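Local coordinates for protein ADP-dependent (S)-NAD(P)H-hydrate dehydratase (Enterococcus faecalis, PDB 2R3B) that probably catalyses the ADP-dependent dehydration of (6S)-NAD(P)HX, regenerating NADH or NADPH from its hydrated, damaged form, at residues V103-V108 and L131-A136. Residues are numbered along the deposited sequence; the frame is centred on the assembly and turned at random. Where two conformers were deposited one is given.
Sequences VLLTNV and LKMVLA
M133, present as selenomethionine, makes the side-chain contact between segments 131-136 and 103-108 with its terminal methyl, CE. Its CB heads for the opposite helix yet stays 5.4 Å from L105 CD1, and CG lies farther still. SE, the next atom, comes no nearer than 5.0 Å to L105 CD1. The bend at chi3 (55°) then swings CE off the line of the extended chain and in beside two neighbours. L105 CD1 meets it at 4.0 Å, an apolar methyl-to-methyl touch, while T106 OG1 lies 3.7 Å from CE in a van der Waals contact. M133 has two deposited conformers; the touches of CE on L105 CD1 and T106 OG1 are established for this one alone. Both side chains run across the end of M133 at about a right angle. The T106 hydroxyl sits beside its own backbone N (chi1 -60°), from where it hydrogen-bonds to the carbonyl of T102 one turn earlier; its polar need is therefore met inside helix 102-111. With T106 and V134 CA atoms 8.2 Å apart, segments 103-108 and 131-136 touch lightly, burying 103 Å² between them. A hydrogen bond from Q137 to the carbonyl of T106 adds a second link between the helices. L105 also packs on V97 of strand 95-97, V134 on I115 and I117 of strand 114-117: two neighbouring helices of the ribokinase-like alpha/beta fold, joined in sequence through strand 114-117.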
loop_
_atom_site.group_PDB
_atom_site.type_symbol
_atom_site.label_atom_id
_atom_site.label_comp_id
_atom_site.label_asym_id
_atom_site.label_seq_id
_atom_site.Cartn_x
_atom_site.Cartn_y
_atom_site.Cartn_z
ATOM N N VAL B 103 -25.568 16.137 -5.118
ATOM C CA VAL B 103 -26.674 15.562 -4.367
ATOM C C VAL B 103 -26.191 14.556 -3.336
ATOM O O VAL B 103 -26.579 14.599 -2.175
ATOM C CB VAL B 103 -27.703 14.965 -5.321
ATOM C CG1 VAL B 103 -28.828 14.249 -4.520
ATOM C CG2 VAL B 103 -28.251 16.109 -6.250
ATOM N N LEU B 104 -25.301 13.677 -3.757
ATOM C CA LEU B 104 -24.774 12.647 -2.850
ATOM C C LEU B 104 -23.980 13.262 -1.701
ATOM O O LEU B 104 -24.097 12.842 -0.552
ATOM C CB LEU B 104 -23.899 11.696 -3.645
ATOM C CG LEU B 104 -23.360 10.513 -2.832
ATOM C CD1 LEU B 104 -24.499 9.777 -2.084
ATOM C CD2 LEU B 104 -22.612 9.571 -3.783
ATOM N N LEU B 105 -23.194 14.287 -1.984
ATOM C CA LEU B 105 -22.413 14.917 -0.919
ATOM C C LEU B 105 -23.355 15.609 0.088
ATOM O O LEU B 105 -23.168 15.535 1.310
ATOM C CB LEU B 105 -21.363 15.840 -1.507
ATOM C CG LEU B 105 -21.584 17.287 -1.895
ATOM C CD1 LEU B 105 -21.641 18.204 -0.650
ATOM C CD2 LEU B 105 -20.423 17.725 -2.809
ATOM N N THR B 106 -24.432 16.209 -0.412
ATOM C CA THR B 106 -25.449 16.774 0.456
ATOM C C THR B 106 -26.127 15.717 1.320
ATOM O O THR B 106 -26.386 15.937 2.492
ATOM C CB THR B 106 -26.460 17.555 -0.420
ATOM O OG1 THR B 106 -25.737 18.608 -1.104
ATOM C CG2 THR B 106 -27.615 18.090 0.389
ATOM N N ASN B 107 -26.358 14.542 0.762
ATOM C CA ASN B 107 -26.966 13.445 1.474
ATOM C C ASN B 107 -26.090 12.992 2.619
ATOM O O ASN B 107 -26.568 12.805 3.748
ATOM C CB ASN B 107 -27.201 12.296 0.504
ATOM C CG ASN B 107 -28.169 11.270 0.998
ATOM O OD1 ASN B 107 -28.578 11.231 2.165
ATOM N ND2 ASN B 107 -28.591 10.437 0.070
ATOM N N VAL B 108 -24.812 12.777 2.333
ATOM C CA VAL B 108 -23.905 12.303 3.369
ATOM C C VAL B 108 -23.690 13.350 4.456
ATOM O O VAL B 108 -23.600 13.020 5.643
ATOM C CB VAL B 108 -22.567 11.712 2.818
ATOM C CG1 VAL B 108 -22.849 10.612 1.777
ATOM C CG2 VAL B 108 -21.652 12.746 2.262
ATOM N N LEU B 131 -17.423 24.814 1.137
ATOM C CA LEU B 131 -17.547 25.403 2.494
ATOM C C LEU B 131 -18.898 26.111 2.681
ATOM O O LEU B 131 -19.580 25.906 3.672
ATOM C CB LEU B 131 -16.409 26.391 2.776
ATOM C CG LEU B 131 -16.451 27.097 4.135
ATOM C CD1 LEU B 131 -16.395 26.086 5.257
ATOM C CD2 LEU B 131 -15.309 28.097 4.263
ATOM N N LYS B 132 -19.291 26.945 1.725
ATOM C CA LYS B 132 -20.599 27.603 1.843
ATOM C C LYS B 132 -21.744 26.599 1.929
ATOM O O LYS B 132 -22.656 26.803 2.705
ATOM C CB LYS B 132 -20.885 28.480 0.643
ATOM C CG LYS B 132 -20.030 29.686 0.506
ATOM C CD LYS B 132 -20.561 30.501 -0.666
ATOM C CE LYS B 132 -19.539 31.330 -1.343
ATOM N NZ LYS B 132 -20.214 31.891 -2.568
HETATM N N MSE B 133 -21.714 25.551 1.090
HETATM C CA MSE B 133 -22.776 24.543 1.112
HETATM C C MSE B 133 -22.834 23.910 2.480
HETATM O O MSE B 133 -23.899 23.758 3.049
HETATM C CB MSE B 133 -22.574 23.482 0.013
HETATM C CG MSE B 133 -22.767 24.020 -1.389
HETATM SE SE MSE B 133 -22.378 22.693 -2.759
HETATM C CE MSE B 133 -23.509 21.402 -2.190
ATOM N N VAL B 134 -21.672 23.570 3.032
ATOM C CA VAL B 134 -21.633 22.916 4.333
ATOM C C VAL B 134 -22.093 23.807 5.454
ATOM O O VAL B 134 -22.832 23.389 6.340
ATOM C CB VAL B 134 -20.203 22.390 4.647
ATOM C CG1 VAL B 134 -20.048 22.040 6.140
ATOM C CG2 VAL B 134 -19.894 21.212 3.745
ATOM N N LEU B 135 -21.647 25.053 5.440
ATOM C CA LEU B 135 -22.087 25.992 6.450
ATOM C C LEU B 135 -23.602 26.201 6.338
ATOM O O LEU B 135 -24.264 26.297 7.351
ATOM C CB LEU B 135 -21.378 27.330 6.302
ATOM C CG LEU B 135 -19.886 27.312 6.654
ATOM C CD1 LEU B 135 -19.251 28.651 6.271
ATOM C CD2 LEU B 135 -19.696 27.025 8.108
ATOM N N ALA B 136 -24.126 26.279 5.116
ATOM C CA ALA B 136 -25.573 26.499 4.913
ATOM C C ALA B 136 -26.373 25.304 5.420
ATOM O O ALA B 136 -27.440 25.459 6.022
ATOM C CB ALA B 136 -25.869 26.718 3.441
#